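Local coordinates for protein particle-associated lyase (Acinetobacter bacteriophage AP22, PDB 4Y9V) that binds the capsular polysaccharide of Acinetobacter baumannii as a trimeric phage tailspike and probably cleaves it as a lyase, at residues Asn167-Val175 / Gly306-Arg316; Leu204-Phe213 / Pro228-Asn236. All coordinates share one frame; numbering follows the deposited sequence.

Interaction 1 joins the Ig-like domain of this tailspike to its right-handed parallel beta-helix, while interaction 2 runs from strand 201-207 into the helix interior; their centres lie about 16 Å apart. Interaction 2 is nested within the chain loop that interaction 1 closes: strand 201-207 leaves the Ig-like domain, passes through Pro208 into strand 211-213, and the chain soon returns as strand 229-232, well before residues 306-316 meet residues 167-175. Strands 172-181, 201-207 and 229-232 are connected through one branched sheet system. The contacts also touch directly, with Leu204 and Tyr233 packing on Gly311. Interaction 1 reaches the bound glycan, whereas in interaction 2 the side chain of Asp232 is about 11 Å from the bound N-acetylfucosamine.

Interaction 1: residues Asn167-Val175 / Gly306-Arg316; sequences NYYRKGEFV and GDGDLGCVPCR. With 49S (2-acetamido-2-deoxy-beta-D-mannopyranuronic acid), chain B; 49T (2-acetamido-2-deoxy-alpha-D-fucopyranose), chain C.
The ring of Tyr168 packs beside the backbone of Gly306-Gly308, CD1 3.6 Å from Asp307 O, and meets both sugars of the bound saccharide. Tyr168 CB rests 3.7 Å from Gly308 CA; with CG between the backbone N and the carbonyl carbon (chi1 58°), the ring is laid along Gly306-Gly308 and its OH reaches 49S. Methyl C6 of the N-acetylfucosamine 49T covers one ring face, over its centre, while Tyr168 OH donates to carboxylate O6A of the N-acetylmannosaminuronic acid 49S at 2.6 Å and accepts a nearly straight bond from its N2. Gly306 holds the same sugar through its backbone, N giving to O7 and O accepting from O3, so both segments fix 49S, with His337 and Arg166 among its other partners. The extended Arg170 side chain brings NH1 to Gly308 O at 2.8 Å, the oxygen 21° out of the guanidinium plane; NH2 pairs with Asp159.

Here a loop of the Ig-like domain lies against the pectin lyase-like beta-helix, and the two together line the glycan pocket. Asp309-Cys312 forms a type II turn; one water donates to both Tyr168 O and Cys312 O, and a second lies within bonding distance of Arg170 O and Cys312 O. Farther along, Val313 CG2 lies over the Phe174 face, 3.9 Å from the ring centroid. Arg316, bent at chi3 (52°), delivers NH1 to Gly172 O at 2.8 Å, and its NE pairs with Glu341.

Interaction 2: residues Leu204-Phe213 / Pro228-Asn236; sequences LKVNPINFKF and PLVIDYARN. With EDO (1,2-ethanediol), chain E; EDO (1,2-ethanediol), chain H.
A single direct hydrogen bond joins these two segments: Ile209 N gives to Tyr233 O at 3.1 Å. The same oxygen receives a CA-H...O contact from Pro208 CA, also at 3.1 Å. Tyr233, with both backbone angles positive (57/60), points its CB toward the other segment, where the ring meets Val206 of strand 201-207: the two methyls spread along it, CG1 3.6 Å from Tyr233 CD1 and CG2 nearer CE1. The Leu204 side chain crosses that of Tyr233 at about a right angle, CD1 nearest OH, which is bonded to His120.

At the other end, the axes of strands 211-213 and 229-232 approach to 9.7 Å, their directions 137° apart, and side chains fill the gap as in the interior of a beta-helix. Leu229 divides its methyls between two rings, CD1 to Phe211 CE2 at 3.8 Å and CD2 to Phe213 CE1 at 3.7 Å, and Ile231 CD1 comes to the Phe213 edge.

Between these regions a water takes the N-H of Arg235 and donates to Ile209 O at 2.7 Å. An ethanediol, probably from the crystallisation liquor, bridges Ile209 O and Phe211 N through its O1. Small molecules thus serve Ile209 O, Phe211 N and the Arg235 N-H, water probably replacing the ethanediol outside the crystal, and cohesion rests mostly on apolar packing.

Interaction 1: residues Asn167-Val175 / Gly306-Arg316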
loop_
_atom_site.group_PDB
_atom_site.type_symbol
_atom_site.label_atom_id
_atom_site.label_comp_id
_atom_site.label_asym_id
_atom_site.label_seq_id
_atom_site.Cartn_x
_atom_site.Cartn_y
_atom_site.Cartn_z
ATOM N N ASN A 167 25.410 -11.550 20.313
ATOM C CA ASN A 167 25.203 -12.762 21.063
ATOM C C ASN A 167 23.747 -12.938 21.530
ATOM O O ASN A 167 23.254 -14.065 21.615
ATOM C CB ASN A 167 26.180 -12.850 22.263
ATOM C CG ASN A 167 25.821 -11.959 23.401
ATOM O OD1 ASN A 167 25.638 -10.773 23.258
ATOM N ND2 ASN A 167 25.698 -12.622 24.553
ATOM N N TYR A 168 23.093 -11.821 21.816
ATOM C CA TYR A 168 21.732 -11.845 22.324
ATOM C C TYR A 168 20.661 -11.940 21.226
ATOM O O TYR A 168 19.475 -11.970 21.548
ATOM C CB TYR A 168 21.484 -10.646 23.228
ATOM C CG TYR A 168 21.689 -9.285 22.653
ATOM C CD1 TYR A 168 20.611 -8.561 22.110
ATOM C CD2 TYR A 168 22.927 -8.642 22.677
ATOM C CE1 TYR A 168 20.773 -7.285 21.609
ATOM C CE2 TYR A 168 23.094 -7.343 22.191
ATOM C CZ TYR A 168 22.014 -6.668 21.678
ATOM O OH TYR A 168 22.139 -5.356 21.249
ATOM N N TYR A 169 21.086 -12.074 19.976
ATOM C CA TYR A 169 20.142 -12.364 18.885
ATOM C C TYR A 169 19.875 -13.874 18.891
ATOM O O TYR A 169 20.472 -14.647 18.140
ATOM C CB TYR A 169 20.698 -11.908 17.560
ATOM C CG TYR A 169 20.817 -10.430 17.331
ATOM C CD1 TYR A 169 20.197 -9.472 18.154
ATOM C CD2 TYR A 169 21.508 -9.936 16.220
ATOM C CE1 TYR A 169 20.281 -8.102 17.871
ATOM C CE2 TYR A 169 21.561 -8.612 15.909
ATOM C CZ TYR A 169 20.956 -7.673 16.720
ATOM O OH TYR A 169 20.970 -6.331 16.453
ATOM N N ARG A 170 18.958 -14.271 19.792
ATOM C CA ARG A 170 18.572 -15.645 20.018
ATOM C C ARG A 170 17.227 -15.895 19.370
ATOM O O ARG A 170 16.370 -15.000 19.254
ATOM C CB ARG A 170 18.535 -15.979 21.518
ATOM C CG ARG A 170 19.836 -15.624 22.212
ATOM C CD ARG A 170 19.998 -16.323 23.570
ATOM N NE ARG A 170 21.121 -15.755 24.313
ATOM C CZ ARG A 170 21.078 -14.613 24.962
ATOM N NH1 ARG A 170 19.925 -13.981 25.134
ATOM N NH2 ARG A 170 22.191 -14.076 25.424
ATOM N N LYS A 171 17.009 -17.133 18.904
ATOM C CA LYS A 171 15.776 -17.456 18.177
ATOM C C LYS A 171 14.635 -17.773 19.158
ATOM O O LYS A 171 14.839 -18.221 20.278
ATOM C CB LYS A 171 16.001 -18.556 17.155
ATOM C CG LYS A 171 16.354 -19.912 17.704
ATOM C CD LYS A 171 16.506 -20.939 16.593
ATOM C CE LYS A 171 16.873 -22.316 17.107
ATOM N NZ LYS A 171 17.082 -23.250 15.987
ATOM N N GLY A 172 13.416 -17.558 18.660
ATOM C CA GLY A 172 12.210 -17.835 19.411
ATOM C C GLY A 172 11.039 -17.123 18.777
ATOM O O GLY A 172 11.210 -16.377 17.814
ATOM N N GLU A 173 9.847 -17.346 19.317
ATOM C CA GLU A 173 8.655 -16.661 18.845
ATOM C C GLU A 173 7.532 -16.823 19.875
ATOM O O GLU A 173 7.594 -17.691 20.744
ATOM C CB GLU A 173 8.215 -17.169 17.454
ATOM C CG GLU A 173 7.896 -18.647 17.387
ATOM C CD GLU A 173 7.946 -19.093 15.930
ATOM O OE1 GLU A 173 9.086 -19.249 15.386
ATOM O OE2 GLU A 173 6.882 -19.229 15.282
ATOM N N PHE A 174 6.513 -16.010 19.731
ATOM C CA PHE A 174 5.309 -16.106 20.516
ATOM C C PHE A 174 4.249 -16.891 19.761
ATOM O O PHE A 174 4.106 -16.714 18.548
ATOM C CB PHE A 174 4.740 -14.717 20.813
ATOM C CG PHE A 174 5.645 -13.793 21.606
ATOM C CD1 PHE A 174 6.622 -14.266 22.465
ATOM C CD2 PHE A 174 5.476 -12.410 21.491
ATOM C CE1 PHE A 174 7.414 -13.374 23.202
ATOM C CE2 PHE A 174 6.273 -11.528 22.220
ATOM C CZ PHE A 174 7.234 -12.028 23.065
ATOM N N VAL A 175 3.499 -17.741 20.477
ATOM C CA VAL A 175 2.400 -18.471 19.898
ATOM C C VAL A 175 1.193 -18.406 20.849
ATOM O O VAL A 175 1.352 -18.250 22.052
ATOM C CB VAL A 175 2.736 -19.939 19.551
ATOM C CG1 VAL A 175 3.929 -20.006 18.589
ATOM C CG2 VAL A 175 2.994 -20.765 20.807
ATOM N N GLY A 306 15.645 -4.761 20.552
ATOM C CA GLY A 306 15.408 -5.246 21.896
ATOM C C GLY A 306 16.677 -5.673 22.612
ATOM O O GLY A 306 17.733 -5.071 22.388
ATOM N N ASP A 307 16.514 -6.615 23.504
ATOM C CA ASP A 307 17.604 -6.996 24.418
ATOM C C ASP A 307 17.712 -8.514 24.472
ATOM O O ASP A 307 17.364 -9.210 23.537
ATOM C CB ASP A 307 17.544 -6.220 25.727
ATOM C CG ASP A 307 16.386 -6.603 26.618
ATOM O OD1 ASP A 307 15.248 -6.218 26.288
ATOM O OD2 ASP A 307 16.585 -7.310 27.623
ATOM N N GLY A 308 18.258 -9.039 25.582
ATOM C CA GLY A 308 18.727 -10.397 25.641
ATOM C C GLY A 308 18.297 -11.199 26.846
ATOM O O GLY A 308 18.905 -12.241 27.109
ATOM N N ASP A 309 17.281 -10.780 27.575
ATOM C CA ASP A 309 16.775 -11.601 28.641
ATOM C C ASP A 309 15.964 -12.783 28.084
ATOM O O ASP A 309 15.532 -12.785 26.936
ATOM C CB ASP A 309 15.927 -10.763 29.594
ATOM C CG ASP A 309 16.698 -9.780 30.438
ATOM O OD1 ASP A 309 17.952 -9.724 30.338
ATOM O OD2 ASP A 309 16.023 -9.022 31.192
ATOM N N LEU A 310 15.724 -13.760 28.954
ATOM C CA LEU A 310 14.856 -14.882 28.644
ATOM C C LEU A 310 13.537 -14.372 28.058
ATOM O O LEU A 310 12.876 -13.531 28.655
ATOM C CB LEU A 310 14.631 -15.666 29.940
ATOM C CG LEU A 310 13.834 -16.952 29.804
ATOM C CD1 LEU A 310 14.640 -17.964 29.016
ATOM C CD2 LEU A 310 13.510 -17.533 31.168
ATOM N N GLY A 311 13.146 -14.924 26.895
ATOM C CA GLY A 311 11.917 -14.514 26.245
ATOM C C GLY A 311 12.029 -13.355 25.266
ATOM O O GLY A 311 11.032 -13.000 24.634
ATOM N N CYS A 312 13.227 -12.780 25.130
ATOM C CA CYS A 312 13.448 -11.669 24.204
ATOM C C CYS A 312 13.620 -12.200 22.764
ATOM O O CYS A 312 14.712 -12.306 22.222
ATOM C CB CYS A 312 14.644 -10.858 24.659
ATOM S SG CYS A 312 14.289 -9.858 26.144
ATOM N N VAL A 313 12.482 -12.535 22.172
ATOM C CA VAL A 313 12.394 -13.128 20.842
ATOM C C VAL A 313 12.757 -12.097 19.763
ATOM O O VAL A 313 12.662 -10.887 19.973
ATOM C CB VAL A 313 10.956 -13.645 20.602
ATOM C CG1 VAL A 313 10.626 -14.792 21.558
ATOM C CG2 VAL A 313 9.920 -12.542 20.677
ATOM N N PRO A 314 13.069 -12.580 18.550
ATOM C CA PRO A 314 13.170 -11.665 17.403
ATOM C C PRO A 314 11.872 -10.884 17.218
ATOM O O PRO A 314 10.789 -11.369 17.526
ATOM C CB PRO A 314 13.422 -12.615 16.224
ATOM C CG PRO A 314 14.103 -13.815 16.862
ATOM C CD PRO A 314 13.352 -13.978 18.185
ATOM N N CYS A 315 12.005 -9.686 16.664
ATOM C CA CYS A 315 10.818 -8.923 16.277
ATOM C C CYS A 315 10.323 -9.408 14.907
ATOM O O CYS A 315 11.108 -9.620 13.993
ATOM C CB CYS A 315 11.107 -7.433 16.106
ATOM S SG CYS A 315 11.553 -6.603 17.659
ATOM N N ARG A 316 9.000 -9.481 14.768
ATOM C CA ARG A 316 8.435 -9.912 13.479
ATOM C C ARG A 316 7.009 -9.425 13.395
ATOM O O ARG A 316 6.315 -9.212 14.416
ATOM C CB ARG A 316 8.658 -11.417 13.239
ATOM C CG ARG A 316 8.123 -12.292 14.341
ATOM C CD ARG A 316 8.238 -13.757 13.988
ATOM N NE ARG A 316 9.552 -14.217 13.566
ATOM C CZ ARG A 316 10.426 -14.849 14.343
ATOM N NH1 ARG A 316 10.224 -14.989 15.626
ATOM N NH2 ARG A 316 11.521 -15.356 13.790
HETATM C C8 49S B . 18.851 -5.006 19.393
HETATM C C7 49S B . 18.807 -3.647 20.059
HETATM O O7 49S B . 17.795 -2.920 19.970
HETATM N N2 49S B . 19.906 -3.284 20.739
HETATM C C2 49S B . 20.057 -1.993 21.379
HETATM C C3 49S B . 19.941 -2.078 22.903
HETATM O O3 49S B . 18.674 -2.611 23.290
HETATM C C1 49S B . 21.414 -1.412 21.029
HETATM O O1 49S B . 21.623 -1.346 19.648
HETATM O O5 49S B . 22.438 -2.271 21.529
HETATM C C5 49S B . 22.444 -2.278 22.968
HETATM C C6 49S B . 23.625 -3.105 23.431
HETATM O O6A 49S B . 23.856 -4.198 22.856
HETATM O O6B 49S B . 24.292 -2.645 24.391
HETATM C C4 49S B . 21.123 -2.837 23.500
HETATM O O4 49S B . 21.252 -2.648 24.914
HETATM C C1 49T C . 20.377 -3.359 25.768
HETATM C C2 49T C . 20.793 -3.002 27.199
HETATM N N2 49T C . 20.987 -1.549 27.319
HETATM C C7 49T C . 20.131 -0.793 27.988
HETATM O O7 49T C . 19.086 -1.180 28.475
HETATM C C8 49T C . 20.538 0.680 28.095
HETATM O O5 49T C . 20.395 -4.726 25.555
HETATM C C5 49T C . 21.640 -5.384 25.830
HETATM C C6 49T C . 21.503 -6.837 25.419
HETATM C C4 49T C . 21.988 -5.182 27.303
HETATM O O4 49T C . 20.970 -5.785 28.096
HETATM C C3 49T C . 22.077 -3.706 27.578
HETATM O O3 49T C . 22.277 -3.501 29.003
HETATM O O HOH W 1 17.145 -9.783 20.738
HETATM O O HOH W 2 17.306 -12.719 23.223
HETATM O O HOH W 3 16.279 -12.293 19.846
HETATM O O HOH W 4 22.014 -11.487 26.639
HETATM O O HOH W 5 13.100 -17.308 15.574
#

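Interaction 2: residues Leu204-Phe213 / Pro228-Asn236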
loop_
_atom_site.group_PDB
_atom_site.type_symbol
_atom_site.label_atom_id
_atom_site.label_comp_id
_atom_site.label_asym_id
_atom_site.label_seq_id
_atom_site.Cartn_x
_atom_site.Cartn_y
_atom_site.Cartn_z
ATOM N N LEU A 204 7.986 -21.047 27.614
ATOM C CA LEU A 204 7.509 -20.156 28.647
ATOM C C LEU A 204 6.001 -19.963 28.501
ATOM O O LEU A 204 5.481 -19.998 27.391
ATOM C CB LEU A 204 8.171 -18.785 28.597
ATOM C CG LEU A 204 9.679 -18.772 28.325
ATOM C CD1 LEU A 204 10.201 -17.346 28.222
ATOM C CD2 LEU A 204 10.446 -19.564 29.393
ATOM N N LYS A 205 5.325 -19.696 29.614
ATOM C CA LYS A 205 3.944 -19.274 29.612
ATOM C C LYS A 205 3.855 -17.869 30.158
ATOM O O LYS A 205 4.451 -17.616 31.237
ATOM C CB LYS A 205 3.091 -20.256 30.447
ATOM C CG LYS A 205 1.635 -19.889 30.513
ATOM C CD LYS A 205 0.780 -20.974 31.084
ATOM C CE LYS A 205 -0.632 -20.493 31.398
ATOM N NZ LYS A 205 -1.554 -21.623 31.669
ATOM N N VAL A 206 3.117 -17.000 29.494
ATOM C CA VAL A 206 2.999 -15.592 29.875
ATOM C C VAL A 206 1.681 -15.326 30.560
ATOM O O VAL A 206 0.638 -15.777 30.132
ATOM C CB VAL A 206 3.144 -14.691 28.622
ATOM C CG1 VAL A 206 3.105 -13.221 29.012
ATOM C CG2 VAL A 206 4.419 -15.008 27.855
ATOM N N ASN A 207 1.756 -14.502 31.615
ATOM C CA ASN A 207 0.574 -13.943 32.290
ATOM C C ASN A 207 0.606 -12.451 32.000
ATOM O O ASN A 207 1.429 -11.746 32.606
ATOM C CB ASN A 207 0.706 -14.222 33.797
ATOM C CG ASN A 207 -0.499 -13.757 34.584
ATOM O OD1 ASN A 207 -1.314 -13.067 34.039
ATOM N ND2 ASN A 207 -0.555 -14.149 35.860
ATOM N N PRO A 208 -0.156 -11.966 31.038
ATOM C CA PRO A 208 -0.008 -10.587 30.562
ATOM C C PRO A 208 -0.589 -9.560 31.542
ATOM O O PRO A 208 -1.514 -9.876 32.302
ATOM C CB PRO A 208 -0.781 -10.593 29.254
ATOM C CG PRO A 208 -1.888 -11.626 29.483
ATOM C CD PRO A 208 -1.183 -12.696 30.254
ATOM N N ILE A 209 -0.092 -8.337 31.434
ATOM C CA ILE A 209 -0.647 -7.191 32.176
ATOM C C ILE A 209 -1.502 -6.332 31.245
ATOM O O ILE A 209 -1.184 -6.152 30.072
ATOM C CB ILE A 209 0.473 -6.346 32.803
ATOM C CG1 ILE A 209 -0.110 -5.362 33.843
ATOM C CG2 ILE A 209 1.336 -5.602 31.767
ATOM C CD1 ILE A 209 0.949 -4.668 34.701
ATOM N N ASN A 210 -2.570 -5.732 31.822
ATOM C CA ASN A 210 -3.392 -4.754 31.127
ATOM C C ASN A 210 -3.260 -3.386 31.839
ATOM O O ASN A 210 -4.009 -3.081 32.773
ATOM C CB ASN A 210 -4.851 -5.212 31.025
ATOM C CG ASN A 210 -5.633 -4.366 30.031
ATOM O OD1 ASN A 210 -5.145 -3.364 29.566
ATOM N ND2 ASN A 210 -6.854 -4.771 29.703
ATOM N N PHE A 211 -2.265 -2.623 31.423
ATOM C CA PHE A 211 -1.914 -1.321 31.950
ATOM C C PHE A 211 -2.412 -0.273 30.976
ATOM O O PHE A 211 -1.986 -0.272 29.825
ATOM C CB PHE A 211 -0.408 -1.231 32.123
ATOM C CG PHE A 211 0.060 0.114 32.627
ATOM C CD1 PHE A 211 0.009 0.411 33.970
ATOM C CD2 PHE A 211 0.554 1.090 31.771
ATOM C CE1 PHE A 211 0.421 1.645 34.474
ATOM C CE2 PHE A 211 0.992 2.300 32.234
ATOM C CZ PHE A 211 0.921 2.581 33.602
ATOM N N LYS A 212 -3.336 0.572 31.419
ATOM C CA LYS A 212 -4.069 1.509 30.552
ATOM C C LYS A 212 -3.901 2.932 31.020
ATOM O O LYS A 212 -3.771 3.220 32.220
ATOM C CB LYS A 212 -5.595 1.167 30.560
ATOM C CG LYS A 212 -5.833 -0.250 30.055
ATOM C CD LYS A 212 -7.321 -0.473 29.952
ATOM C CE LYS A 212 -8.000 0.334 28.843
ATOM N NZ LYS A 212 -9.446 -0.137 28.708
ATOM N N PHE A 213 -3.993 3.848 30.056
ATOM C CA PHE A 213 -4.017 5.269 30.364
ATOM C C PHE A 213 -4.656 5.981 29.177
ATOM O O PHE A 213 -4.414 5.636 28.020
ATOM C CB PHE A 213 -2.620 5.839 30.640
ATOM C CG PHE A 213 -1.588 5.516 29.575
ATOM C CD1 PHE A 213 -0.857 4.354 29.694
ATOM C CD2 PHE A 213 -1.343 6.342 28.505
ATOM C CE1 PHE A 213 0.091 4.004 28.762
ATOM C CE2 PHE A 213 -0.393 6.005 27.556
ATOM C CZ PHE A 213 0.309 4.819 27.663
ATOM N N PRO A 228 11.047 6.339 30.596
ATOM C CA PRO A 228 9.909 6.852 31.348
ATOM C C PRO A 228 8.734 5.916 31.488
ATOM O O PRO A 228 8.131 5.826 32.546
ATOM C CB PRO A 228 9.608 8.151 30.554
ATOM C CG PRO A 228 10.925 8.596 30.018
ATOM C CD PRO A 228 11.641 7.349 29.710
ATOM N N LEU A 229 8.382 5.214 30.388
ATOM C CA LEU A 229 7.410 4.132 30.482
ATOM C C LEU A 229 7.927 2.930 29.669
ATOM O O LEU A 229 8.255 3.062 28.485
ATOM C CB LEU A 229 6.053 4.509 29.948
ATOM C CG LEU A 229 5.002 3.370 29.910
ATOM C CD1 LEU A 229 4.684 2.834 31.291
ATOM C CD2 LEU A 229 3.764 3.840 29.182
ATOM N N VAL A 230 7.924 1.768 30.320
ATOM C CA VAL A 230 8.058 0.475 29.656
ATOM C C VAL A 230 6.746 -0.289 29.900
ATOM O O VAL A 230 6.275 -0.358 31.033
ATOM C CB VAL A 230 9.238 -0.347 30.171
ATOM C CG1 VAL A 230 9.362 -1.653 29.338
ATOM C CG2 VAL A 230 10.528 0.461 30.144
ATOM N N ILE A 231 6.202 -0.882 28.823
ATOM C CA ILE A 231 5.126 -1.869 28.903
ATOM C C ILE A 231 5.724 -3.183 28.415
ATOM O O ILE A 231 6.266 -3.225 27.315
ATOM C CB ILE A 231 3.913 -1.466 28.069
ATOM C CG1 ILE A 231 3.332 -0.141 28.509
ATOM C CG2 ILE A 231 2.882 -2.578 28.049
ATOM C CD1 ILE A 231 2.256 0.419 27.609
ATOM N N ASP A 232 5.643 -4.223 29.255
ATOM C CA ASP A 232 6.341 -5.481 29.035
ATOM C C ASP A 232 5.361 -6.631 29.238
ATOM O O ASP A 232 4.598 -6.624 30.214
ATOM C CB ASP A 232 7.513 -5.530 30.014
ATOM C CG ASP A 232 8.571 -6.581 29.812
ATOM O OD1 ASP A 232 8.381 -7.549 29.075
ATOM O OD2 ASP A 232 9.685 -6.373 30.431
ATOM N N TYR A 233 5.352 -7.606 28.327
ATOM C CA TYR A 233 4.491 -8.775 28.455
ATOM C C TYR A 233 2.991 -8.357 28.563
ATOM O O TYR A 233 2.264 -8.682 29.499
ATOM C CB TYR A 233 4.885 -9.725 29.557
ATOM C CG TYR A 233 5.979 -10.720 29.208
ATOM C CD1 TYR A 233 6.033 -11.371 27.982
ATOM C CD2 TYR A 233 6.908 -11.103 30.172
ATOM C CE1 TYR A 233 6.998 -12.344 27.715
ATOM C CE2 TYR A 233 7.865 -12.086 29.913
ATOM C CZ TYR A 233 7.915 -12.711 28.672
ATOM O OH TYR A 233 8.832 -13.672 28.366
ATOM N N ALA A 234 2.550 -7.671 27.502
ATOM C CA ALA A 234 1.155 -7.314 27.305
ATOM C C ALA A 234 0.749 -7.748 25.889
ATOM O O ALA A 234 1.569 -7.803 24.976
ATOM C CB ALA A 234 0.907 -5.829 27.488
ATOM N N ARG A 235 -0.555 -8.021 25.717
ATOM C CA ARG A 235 -1.077 -8.433 24.415
ATOM C C ARG A 235 -2.413 -7.753 24.115
ATOM O O ARG A 235 -3.178 -7.386 25.008
ATOM C CB ARG A 235 -1.202 -9.952 24.298
ATOM C CG ARG A 235 -2.155 -10.681 25.240
ATOM C CD ARG A 235 -2.419 -12.145 24.895
ATOM N NE ARG A 235 -3.146 -12.886 25.918
ATOM C CZ ARG A 235 -3.456 -14.188 25.940
ATOM N NH1 ARG A 235 -3.059 -14.926 24.966
ATOM N NH2 ARG A 235 -4.137 -14.693 26.973
ATOM N N ASN A 236 -2.756 -7.633 22.840
ATOM C CA ASN A 236 -4.083 -7.266 22.377
ATOM C C ASN A 236 -4.503 -5.875 22.852
ATOM O O ASN A 236 -5.529 -5.716 23.519
ATOM C CB ASN A 236 -5.161 -8.292 22.819
ATOM C CG ASN A 236 -4.865 -9.676 22.352
ATOM O OD1 ASN A 236 -4.334 -9.862 21.304
ATOM N ND2 ASN A 236 -5.107 -10.692 23.157
HETATM C C1 EDO E . -0.882 -2.864 28.013
HETATM O O1 EDO E . -0.598 -3.467 29.269
HETATM C C2 EDO E . -2.366 -2.968 27.755
HETATM O O2 EDO E . -2.676 -4.352 27.609
HETATM C C1 EDO H . -5.707 -8.213 26.856
HETATM O O1 EDO H . -4.777 -8.630 27.894
HETATM C C2 EDO H . -5.986 -6.756 26.716
HETATM O O2 EDO H . -4.838 -5.902 26.647
HETATM O O HOH W 6 -2.407 -7.185 27.892
#